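Local coordinates for protein trichothecene 3-O-acetyltransferase (Gibberella zeae, PDB 2RKV) that transfers an acetyl group from acetyl-coenzyme A to the 3-hydroxyl of trichothecene mycotoxins, as a member of the BAHD acyltransferase superfamily, at residues I23-P28 with E398-P403; N114-R119 with G147-V152; A254-V259 with T330-R335. All coordinates share one frame; numbering follows the deposited sequence.

Interaction 1. Residues I23-P28 with E398-P403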
loop_
_atom_site.group_PDB
_atom_site.type_symbol
_atom_site.label_atom_id
_atom_site.label_comp_id
_atom_site.label_asym_id
_atom_site.label_seq_id
_atom_site.Cartn_x
_atom_site.Cartn_y
_atom_site.Cartn_z
ATOM N N ILE A 23 5.433 -5.801 -2.789
ATOM C CA ILE A 23 6.360 -4.797 -3.296
ATOM C C ILE A 23 7.588 -5.538 -3.817
ATOM O O ILE A 23 8.003 -6.547 -3.227
ATOM C CB ILE A 23 6.720 -3.727 -2.211
ATOM C CG1 ILE A 23 7.491 -2.535 -2.803
ATOM C CG2 ILE A 23 7.459 -4.377 -1.016
ATOM C CD1 ILE A 23 6.650 -1.601 -3.680
ATOM N N SER A 24 8.133 -5.057 -4.935
ATOM C CA SER A 24 9.326 -5.642 -5.533
ATOM C C SER A 24 10.467 -4.646 -5.584
ATOM O O SER A 24 10.263 -3.467 -5.906
ATOM C CB SER A 24 9.041 -6.162 -6.954
ATOM O OG SER A 24 8.015 -7.145 -6.940
ATOM N N LEU A 25 11.667 -5.145 -5.274
ATOM C CA LEU A 25 12.901 -4.385 -5.345
ATOM C C LEU A 25 13.794 -5.053 -6.394
ATOM O O LEU A 25 14.036 -6.256 -6.333
ATOM C CB LEU A 25 13.593 -4.362 -3.967
ATOM C CG LEU A 25 13.002 -3.463 -2.861
ATOM C CD1 LEU A 25 11.572 -3.810 -2.494
ATOM C CD2 LEU A 25 13.889 -3.473 -1.601
ATOM N N LEU A 26 14.246 -4.260 -7.362
ATOM C CA LEU A 26 15.119 -4.730 -8.433
ATOM C C LEU A 26 16.553 -4.290 -8.171
ATOM O O LEU A 26 16.808 -3.118 -7.898
ATOM C CB LEU A 26 14.643 -4.178 -9.789
ATOM C CG LEU A 26 15.560 -4.420 -10.996
ATOM C CD1 LEU A 26 15.526 -5.899 -11.405
ATOM C CD2 LEU A 26 15.151 -3.523 -12.164
ATOM N N TYR A 27 17.487 -5.237 -8.276
ATOM C CA TYR A 27 18.911 -4.959 -8.158
ATOM C C TYR A 27 19.617 -5.515 -9.379
ATOM O O TYR A 27 19.283 -6.626 -9.819
ATOM C CB TYR A 27 19.509 -5.679 -6.957
ATOM C CG TYR A 27 18.932 -5.295 -5.621
ATOM C CD1 TYR A 27 19.562 -4.340 -4.829
ATOM C CD2 TYR A 27 17.785 -5.914 -5.134
ATOM C CE1 TYR A 27 19.051 -3.995 -3.590
ATOM C CE2 TYR A 27 17.261 -5.571 -3.892
ATOM C CZ TYR A 27 17.904 -4.613 -3.128
ATOM O OH TYR A 27 17.409 -4.263 -1.888
ATOM N N PRO A 28 20.616 -4.784 -9.903
ATOM C CA PRO A 28 21.452 -5.407 -10.924
ATOM C C PRO A 28 22.360 -6.459 -10.286
ATOM O O PRO A 28 22.759 -6.320 -9.122
ATOM C CB PRO A 28 22.289 -4.236 -11.452
ATOM C CG PRO A 28 22.391 -3.320 -10.310
ATOM C CD PRO A 28 21.059 -3.409 -9.606
ATOM N N GLU A 398 17.653 -0.556 -7.780
ATOM C CA GLU A 398 17.618 0.239 -9.001
ATOM C C GLU A 398 16.223 0.827 -9.207
ATOM O O GLU A 398 16.073 1.941 -9.738
ATOM C CB GLU A 398 18.040 -0.631 -10.189
ATOM C CG GLU A 398 17.967 0.055 -11.528
ATOM C CD GLU A 398 18.724 -0.705 -12.606
ATOM O OE1 GLU A 398 19.810 -1.249 -12.312
ATOM O OE2 GLU A 398 18.229 -0.751 -13.748
ATOM N N THR A 399 15.211 0.068 -8.784
ATOM C CA THR A 399 13.835 0.548 -8.709
ATOM C C THR A 399 13.059 -0.211 -7.631
ATOM O O THR A 399 13.476 -1.287 -7.187
ATOM C CB THR A 399 13.080 0.479 -10.073
ATOM O OG1 THR A 399 11.891 1.286 -10.004
ATOM C CG2 THR A 399 12.690 -0.969 -10.441
ATOM N N VAL A 400 11.932 0.370 -7.224
ATOM C CA VAL A 400 11.044 -0.214 -6.225
ATOM C C VAL A 400 9.633 -0.068 -6.777
ATOM O O VAL A 400 9.114 1.044 -6.872
ATOM C CB VAL A 400 11.147 0.520 -4.868
ATOM C CG1 VAL A 400 10.206 -0.106 -3.849
ATOM C CG2 VAL A 400 12.599 0.524 -4.364
ATOM N N ARG A 401 9.035 -1.184 -7.174
ATOM C CA ARG A 401 7.758 -1.174 -7.891
ATOM C C ARG A 401 6.770 -2.197 -7.344
ATOM O O ARG A 401 7.159 -3.298 -6.929
ATOM C CB ARG A 401 7.968 -1.467 -9.387
ATOM C CG ARG A 401 8.950 -0.553 -10.122
ATOM C CD ARG A 401 8.450 0.895 -10.201
ATOM N NE ARG A 401 8.661 1.448 -11.539
ATOM C CZ ARG A 401 9.014 2.703 -11.805
ATOM N NH1 ARG A 401 9.252 3.575 -10.827
ATOM N NH2 ARG A 401 9.150 3.086 -13.072
ATOM N N ARG A 402 5.489 -1.832 -7.350
ATOM C CA ARG A 402 4.440 -2.768 -7.000
ATOM C C ARG A 402 4.134 -3.704 -8.170
ATOM O O ARG A 402 3.919 -3.234 -9.303
ATOM C CB ARG A 402 3.155 -2.042 -6.595
ATOM C CG ARG A 402 2.290 -2.935 -5.739
ATOM C CD ARG A 402 0.787 -2.790 -5.938
ATOM N NE ARG A 402 0.117 -3.651 -4.960
ATOM C CZ ARG A 402 0.018 -4.981 -5.067
ATOM N NH1 ARG A 402 0.505 -5.615 -6.132
ATOM N NH2 ARG A 402 -0.572 -5.681 -4.105
ATOM N N PRO A 403 4.086 -5.028 -7.910
ATOM C CA PRO A 403 3.605 -5.954 -8.950
ATOM C C PRO A 403 2.209 -5.649 -9.499
ATOM O O PRO A 403 1.313 -5.192 -8.774
ATOM C CB PRO A 403 3.597 -7.313 -8.229
ATOM C CG PRO A 403 4.735 -7.179 -7.238
ATOM C CD PRO A 403 4.514 -5.762 -6.704
#
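Ser24 and Arg401 form an antiparallel hydrogen-bonded pair, with Ser24 N 2.8 Å from Arg401 O and Arg401 N 2.9 Å from Ser24 O. Leu25 and Val400 follow as a non-hydrogen-bonded pair. Further on, Leu26 N donates almost straight (175°) to Thr399 O, while Leu26 O accepts from Glu398 N at 2.7 Å. The neighbouring Thr399 N is buried without a polar partner.

On the face of Leu25 and Val400 the cross-strand contacts are aliphatic. Leu25 CD1 lies 4.2 Å from Val400 CG1, and the same methyl of Val400 borders Ile23 CG1 in the conformer given, one of two modelled. On the other face, Thr399 CG2 sits 3.8 Å from Leu26 CB, and Pro403 CG presses to 3.3 Å from Ser24 OG. That hydroxyl is hydrogen-bonded to Thr151.

A second shell fixes the polar ends. Glu398 OE2 meets Arg102 in a salt bridge and the hydroxyl of Tyr106, Arg401 reaches the carbonyl of Tyr106, and Arg402 bonds Gln22 and Thr121. The short strand 399-401 is thus added as an outer strand to a sheet whose other members come from the first 155 residues. Backbone bonds set its register, whereas Glu398 and Arg401 are satisfied by helix 98-104 and the loop that follows, consistent with a largely buried seam between distant parts of the sequence.

Interaction 2. Residues N114-R119 with G147-V152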
loop_
_atom_site.group_PDB
_atom_site.type_symbol
_atom_site.label_atom_id
_atom_site.label_comp_id
_atom_site.label_asym_id
_atom_site.label_seq_id
_atom_site.Cartn_x
_atom_site.Cartn_y
_atom_site.Cartn_z
ATOM N N ASN A 114 2.145 -13.177 -10.827
ATOM C CA ASN A 114 2.101 -14.625 -11.030
ATOM C C ASN A 114 3.482 -15.231 -11.268
ATOM O O ASN A 114 3.694 -16.426 -11.025
ATOM C CB ASN A 114 1.127 -14.968 -12.161
ATOM C CG ASN A 114 -0.281 -14.479 -11.875
ATOM O OD1 ASN A 114 -0.858 -13.725 -12.661
ATOM N ND2 ASN A 114 -0.828 -14.875 -10.737
ATOM N N ILE A 115 4.424 -14.390 -11.698
ATOM C CA ILE A 115 5.774 -14.815 -12.046
ATOM C C ILE A 115 6.781 -14.460 -10.941
ATOM O O ILE A 115 7.662 -15.269 -10.620
ATOM C CB ILE A 115 6.206 -14.199 -13.400
ATOM C CG1 ILE A 115 5.221 -14.621 -14.501
ATOM C CG2 ILE A 115 7.649 -14.596 -13.772
ATOM C CD1 ILE A 115 5.468 -13.940 -15.833
ATOM N N ILE A 116 6.656 -13.262 -10.362
ATOM C CA ILE A 116 7.689 -12.769 -9.438
ATOM C C ILE A 116 7.261 -12.602 -7.960
ATOM O O ILE A 116 8.088 -12.232 -7.120
ATOM C CB ILE A 116 8.415 -11.486 -9.993
ATOM C CG1 ILE A 116 7.427 -10.363 -10.350
ATOM C CG2 ILE A 116 9.255 -11.834 -11.243
ATOM C CD1 ILE A 116 6.676 -9.759 -9.186
ATOM N N ALA A 117 6.001 -12.908 -7.651
ATOM C CA ALA A 117 5.498 -12.869 -6.269
ATOM C C ALA A 117 5.176 -14.278 -5.750
ATOM O O ALA A 117 4.773 -15.144 -6.532
ATOM C CB ALA A 117 4.271 -11.963 -6.160
ATOM N N PRO A 118 5.346 -14.508 -4.431
ATOM C CA PRO A 118 5.090 -15.833 -3.841
ATOM C C PRO A 118 3.610 -16.158 -3.612
ATOM O O PRO A 118 3.264 -17.321 -3.367
ATOM C CB PRO A 118 5.826 -15.759 -2.500
ATOM C CG PRO A 118 5.774 -14.321 -2.135
ATOM C CD PRO A 118 5.823 -13.539 -3.422
ATOM N N ARG A 119 2.749 -15.148 -3.688
ATOM C CA ARG A 119 1.312 -15.324 -3.494
ATOM C C ARG A 119 0.599 -14.138 -4.142
ATOM O O ARG A 119 1.140 -13.039 -4.182
ATOM C CB ARG A 119 0.970 -15.393 -1.996
ATOM C CG ARG A 119 -0.528 -15.479 -1.703
ATOM C CD ARG A 119 -0.784 -16.057 -0.329
ATOM N NE ARG A 119 -2.202 -16.062 0.020
ATOM C CZ ARG A 119 -2.728 -16.786 1.008
ATOM N NH1 ARG A 119 -4.025 -16.719 1.266
ATOM N NH2 ARG A 119 -1.958 -17.592 1.729
ATOM N N GLY A 147 20.150 -9.514 -13.272
ATOM C CA GLY A 147 19.490 -8.896 -12.125
ATOM C C GLY A 147 18.866 -9.816 -11.099
ATOM O O GLY A 147 18.948 -11.051 -11.188
ATOM N N LEU A 148 18.249 -9.188 -10.107
ATOM C CA LEU A 148 17.534 -9.891 -9.056
ATOM C C LEU A 148 16.286 -9.083 -8.740
ATOM O O LEU A 148 16.367 -7.858 -8.592
ATOM C CB LEU A 148 18.412 -9.986 -7.801
ATOM C CG LEU A 148 17.769 -10.518 -6.520
ATOM C CD1 LEU A 148 17.647 -12.032 -6.587
ATOM C CD2 LEU A 148 18.582 -10.086 -5.293
ATOM N N ILE A 149 15.141 -9.753 -8.654
ATOM C CA ILE A 149 13.929 -9.104 -8.150
ATOM C C ILE A 149 13.561 -9.746 -6.829
ATOM O O ILE A 149 13.285 -10.947 -6.772
ATOM C CB ILE A 149 12.731 -9.208 -9.142
ATOM C CG1 ILE A 149 13.069 -8.518 -10.465
ATOM C CG2 ILE A 149 11.450 -8.616 -8.509
ATOM C CD1 ILE A 149 12.077 -8.827 -11.576
ATOM N N LEU A 150 13.571 -8.937 -5.772
ATOM C CA LEU A 150 13.137 -9.385 -4.461
ATOM C C LEU A 150 11.707 -8.921 -4.259
ATOM O O LEU A 150 11.434 -7.728 -4.341
ATOM C CB LEU A 150 14.029 -8.794 -3.362
ATOM C CG LEU A 150 13.500 -8.911 -1.922
ATOM C CD1 LEU A 150 13.289 -10.372 -1.508
ATOM C CD2 LEU A 150 14.412 -8.200 -0.938
ATOM N N THR A 151 10.799 -9.855 -3.988
ATOM C CA THR A 151 9.406 -9.487 -3.750
ATOM C C THR A 151 9.003 -9.867 -2.331
ATOM O O THR A 151 9.295 -10.969 -1.869
ATOM C CB THR A 151 8.461 -10.145 -4.771
ATOM O OG1 THR A 151 8.850 -9.756 -6.096
ATOM C CG2 THR A 151 6.984 -9.738 -4.509
ATOM N N VAL A 152 8.344 -8.935 -1.645
ATOM C CA VAL A 152 7.867 -9.198 -0.292
ATOM C C VAL A 152 6.354 -9.043 -0.252
ATOM O O VAL A 152 5.832 -8.005 -0.675
ATOM C CB VAL A 152 8.490 -8.225 0.732
ATOM C CG1 VAL A 152 8.058 -8.591 2.138
ATOM C CG2 VAL A 152 10.027 -8.200 0.618
#
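Ala117 and Thr151 have their CA atoms 5.7 Å apart where the chain, at Ala117, gives up the helical conformation of the short helix 113-116 and passes over the strand 147-155. Thr151 carries the contact. Its OG1, anti to its own carbonyl carbon (chi1 -58°), donates to Ile116 O at 2.8 Å. The hydroxyl does not approach along a lone pair: it stands above the carbonyl plane, 46° out of it, and even Thr151 CB comes within 3.2 Å of Ile116 O. This carbonyl, near the end of the helix, takes a second hydrogen bond from the side-chain amide of Asn142, so two side chains of the sheet grip a single acceptor.

The other branch of Thr151 does apolar work. Its CG2 methyl faces Ala117 CB at 3.9 Å and Pro118 CD at 4.1 Å, lying against the bend that follows the helix. Ile116 covers the hydroxyl side. With CG1 tucked between backbone N and C (chi1 55°), its chain brings CD1 to 3.8 Å from Thr151 OG1, while CG2 turns to Ile149 CD1 at 4.1 Å. Ile149 and Thr151, two residues apart on the strand, therefore offer the same face to the helix end, and Leu150 and Val152 point away from it.

Within the trichothecene 3-O-acetyltransferase-like N-terminal domain, which holds both segments, strand 147-155 runs between strands 137-144 and 20-28, its backbone bonded to both. Pro118 also rests on Leu138 and Gln140 of strand 137-144, and Ile116 touches Ser24 of strand 20-28, so the helix end and the residues that follow it span three adjacent strands on one face of this mixed sheet.

Interaction 3. Residues A254-V259 with T330-R335; sequences ASTKFV and TASRLR. With COA (coenzyme A), chain B.
The coenzyme A pocket gains one wall where the loop before helix 261-277 meets the last turn of helix 327-335, with Phe258 and Arg335 side by side at the cofactor. The adenine lies over one face of the Phe258 ring, the two planes nearly parallel; C4A of the coenzyme is 3.3 Å above the ring plane, displaced toward its rim, and Phe258 CE1 is 3.2 Å from the coenzyme's N9A.

Arg335 serves the pyrophosphate. Its side chain bends at chi2 and chi3 (57° and 45°), and this carries the guanidinium to the phosphates edge-on, with P1A close to its plane. Arg335 NH2 bonds the coenzyme's O2A at 3.1 Å and NH1 shares that oxygen; NH1 also makes a weak bond to O5A of the second phosphate. Phe258 CE1 lies over one guanidinium face, while Arg335 CG sits 3.4 Å from Phe258 O.

Behind these groups, Val259 CG1 packs 3.9 Å from both Ala331 CB and Arg335 CB, seating the loop on the helix. Thr256 OG1 only borders Ser332 OG, which bonds to Gly328 O and Asp253 N.

Asp263 makes a salt bridge with Arg335 NE, which would help fix the guanidinium's orientation. Flat contact thus holds the base and charge the pyrophosphate, and the positive group would offset part of the phosphate charge.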
loop_
_atom_site.group_PDB
_atom_site.type_symbol
_atom_site.label_atom_id
_atom_site.label_comp_id
_atom_site.label_asym_id
_atom_site.label_seq_id
_atom_site.Cartn_x
_atom_site.Cartn_y
_atom_site.Cartn_z
ATOM N N ALA A 254 -8.246 29.991 1.735
ATOM C CA ALA A 254 -7.883 30.883 2.840
ATOM C C ALA A 254 -7.619 30.128 4.147
ATOM O O ALA A 254 -6.812 30.558 4.970
ATOM C CB ALA A 254 -8.983 31.937 3.051
ATOM N N SER A 255 -8.299 28.997 4.327
ATOM C CA SER A 255 -8.196 28.210 5.550
ATOM C C SER A 255 -6.935 27.337 5.593
ATOM O O SER A 255 -6.631 26.731 6.624
ATOM C CB SER A 255 -9.437 27.323 5.700
ATOM O OG SER A 255 -9.389 26.245 4.780
ATOM N N THR A 256 -6.201 27.288 4.481
ATOM C CA THR A 256 -5.091 26.353 4.326
ATOM C C THR A 256 -3.734 27.061 4.205
ATOM O O THR A 256 -3.468 27.710 3.198
ATOM C CB THR A 256 -5.332 25.448 3.093
ATOM O OG1 THR A 256 -6.561 24.729 3.267
ATOM C CG2 THR A 256 -4.183 24.460 2.900
ATOM N N LYS A 257 -2.893 26.906 5.228
ATOM C CA LYS A 257 -1.578 27.561 5.298
ATOM C C LYS A 257 -0.583 27.019 4.272
ATOM O O LYS A 257 0.200 27.777 3.695
ATOM C CB LYS A 257 -0.974 27.403 6.701
ATOM C CG LYS A 257 -1.725 28.112 7.824
ATOM C CD LYS A 257 -1.369 29.583 7.884
ATOM C CE LYS A 257 -1.965 30.237 9.112
ATOM N NZ LYS A 257 -1.669 31.680 9.107
ATOM N N PHE A 258 -0.598 25.701 4.075
ATOM C CA PHE A 258 0.335 25.043 3.165
ATOM C C PHE A 258 -0.236 23.700 2.743
ATOM O O PHE A 258 -1.115 23.152 3.418
ATOM C CB PHE A 258 1.705 24.838 3.837
ATOM C CG PHE A 258 1.676 23.873 4.995
ATOM C CD1 PHE A 258 1.795 22.502 4.777
ATOM C CD2 PHE A 258 1.506 24.339 6.301
ATOM C CE1 PHE A 258 1.750 21.598 5.850
ATOM C CE2 PHE A 258 1.466 23.455 7.374
ATOM C CZ PHE A 258 1.591 22.077 7.148
ATOM N N VAL A 259 0.251 23.192 1.618
ATOM C CA VAL A 259 0.002 21.797 1.249
ATOM C C VAL A 259 1.340 21.122 0.962
ATOM O O VAL A 259 2.363 21.791 0.873
ATOM C CB VAL A 259 -0.956 21.659 0.038
ATOM C CG1 VAL A 259 -2.353 22.160 0.405
ATOM C CG2 VAL A 259 -0.388 22.353 -1.222
ATOM N N THR A 330 -8.229 22.003 -4.804
ATOM C CA THR A 330 -8.358 20.549 -4.650
ATOM C C THR A 330 -7.388 20.034 -3.581
ATOM O O THR A 330 -7.760 19.208 -2.733
ATOM C CB THR A 330 -8.145 19.821 -5.981
ATOM O OG1 THR A 330 -8.979 20.420 -6.990
ATOM C CG2 THR A 330 -8.511 18.358 -5.830
ATOM N N ALA A 331 -6.161 20.549 -3.600
ATOM C CA ALA A 331 -5.150 20.136 -2.618
ATOM C C ALA A 331 -5.569 20.545 -1.208
ATOM O O ALA A 331 -5.347 19.806 -0.243
ATOM C CB ALA A 331 -3.782 20.712 -2.967
ATOM N N SER A 332 -6.201 21.717 -1.097
ATOM C CA SER A 332 -6.746 22.187 0.171
ATOM C C SER A 332 -7.781 21.224 0.769
ATOM O O SER A 332 -7.797 21.012 1.986
ATOM C CB SER A 332 -7.331 23.596 0.017
ATOM O OG SER A 332 -6.292 24.532 -0.233
ATOM N N ARG A 333 -8.634 20.641 -0.080
ATOM C CA ARG A 333 -9.595 19.624 0.379
ATOM C C ARG A 333 -8.866 18.498 1.096
ATOM O O ARG A 333 -9.290 18.047 2.154
ATOM C CB ARG A 333 -10.380 19.015 -0.780
ATOM C CG ARG A 333 -11.278 19.987 -1.526
ATOM C CD ARG A 333 -11.855 19.341 -2.770
ATOM N NE ARG A 333 -12.634 20.302 -3.559
ATOM C CZ ARG A 333 -13.931 20.559 -3.369
ATOM N NH1 ARG A 333 -14.621 19.944 -2.418
ATOM N NH2 ARG A 333 -14.540 21.449 -4.142
ATOM N N LEU A 334 -7.778 18.030 0.488
ATOM C CA LEU A 334 -7.044 16.896 1.041
ATOM C C LEU A 334 -6.374 17.253 2.365
ATOM O O LEU A 334 -6.549 16.559 3.364
ATOM C CB LEU A 334 -6.035 16.349 0.029
ATOM C CG LEU A 334 -6.637 15.930 -1.321
ATOM C CD1 LEU A 334 -5.562 15.378 -2.247
ATOM C CD2 LEU A 334 -7.786 14.930 -1.165
ATOM N N ARG A 335 -5.625 18.350 2.369
ATOM C CA ARG A 335 -4.889 18.779 3.561
ATOM C C ARG A 335 -5.816 19.083 4.752
ATOM O O ARG A 335 -5.441 18.850 5.899
ATOM C CB ARG A 335 -3.974 19.969 3.209
ATOM C CG ARG A 335 -3.176 20.601 4.347
ATOM C CD ARG A 335 -2.272 19.633 5.096
ATOM N NE ARG A 335 -1.498 18.749 4.224
ATOM C CZ ARG A 335 -0.524 17.950 4.662
ATOM N NH1 ARG A 335 0.119 17.151 3.818
ATOM N NH2 ARG A 335 -0.201 17.950 5.949
HETATM N N1A COA B . 5.200 25.237 6.163
HETATM C C2A COA B . 5.194 24.706 4.890
HETATM N N3A COA B . 5.120 23.340 4.704
HETATM C C4A COA B . 5.049 22.526 5.790
HETATM C C5A COA B . 5.048 23.046 7.086
HETATM C C6A COA B . 5.127 24.424 7.278
HETATM N N6A COA B . 5.395 24.913 8.492
HETATM N N7A COA B . 4.966 22.009 7.958
HETATM C C8A COA B . 4.916 20.856 7.249
HETATM N N9A COA B . 4.966 21.164 5.909
HETATM C C1B COA B . 4.987 20.220 4.783
HETATM C C2B COA B . 6.336 19.535 4.725
HETATM O O2B COA B . 7.297 20.351 4.119
HETATM C C3B COA B . 5.995 18.313 3.906
HETATM O O3B COA B . 5.810 18.692 2.576
HETATM P P3B COA B . 6.827 18.234 1.442
HETATM O O7A COA B . 6.894 16.722 1.459
HETATM O O8A COA B . 8.153 18.860 1.789
HETATM O O9A COA B . 6.318 18.761 0.129
HETATM C C4B COA B . 4.598 17.987 4.357
HETATM O O4B COA B . 4.054 19.165 4.939
HETATM C C5B COA B . 4.603 16.839 5.335
HETATM O O5B COA B . 3.244 16.557 5.417
HETATM P P1A COA B . 2.730 15.152 5.957
HETATM O O1A COA B . 3.543 14.717 7.175
HETATM O O2A COA B . 1.245 15.247 6.215
HETATM O O3A COA B . 3.142 14.076 4.849
HETATM P P2A COA B . 2.768 14.080 3.300
HETATM O O4A COA B . 4.039 13.838 2.520
HETATM O O5A COA B . 1.964 15.278 2.878
HETATM O O6A COA B . 1.833 12.796 3.181
HETATM C CBP COA B . 0.091 11.323 3.844
HETATM C CCP COA B . 0.514 12.783 3.694
HETATM C CDP COA B . 0.140 10.640 2.475
HETATM C CEP COA B . -1.353 11.266 4.338
HETATM C CAP COA B . 1.065 10.669 4.836
HETATM O OAP COA B . 1.007 11.302 6.099
HETATM C C9P COA B . 0.765 9.220 5.043
HETATM O O9P COA B . -0.135 8.854 6.049
HETATM N N8P COA B . 1.398 8.380 4.236
HETATM C C7P COA B . 1.188 6.954 4.272
HETATM C C6P COA B . -0.118 6.591 3.582
HETATM C C5P COA B . -0.220 5.096 3.641
HETATM O O5P COA B . -0.028 4.504 4.724
HETATM N N4P COA B . -0.509 4.485 2.499
#

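Interactions 1 and 2 belong to one sheet: strands 20-28 and 147-155 are neighbours in it, their backbones bonded directly, and the centres of the two contacts lie about 9 Å apart. Both are buried, yet interaction 1 joins strand to strand by backbone bonds across 370 residues, whereas interaction 2 seats a helix end on the sheet through a side-chain hydroxyl bonded to a backbone carbonyl, and apolar contacts. Interaction 3 lies on the opposite side of the chain's centre from interaction 2, its own centre about 33 Å from that of interaction 1. Only partly buried, it has no hydrogen bond between its two segments; its polar chemistry is spent on coenzyme A and on residues beyond them.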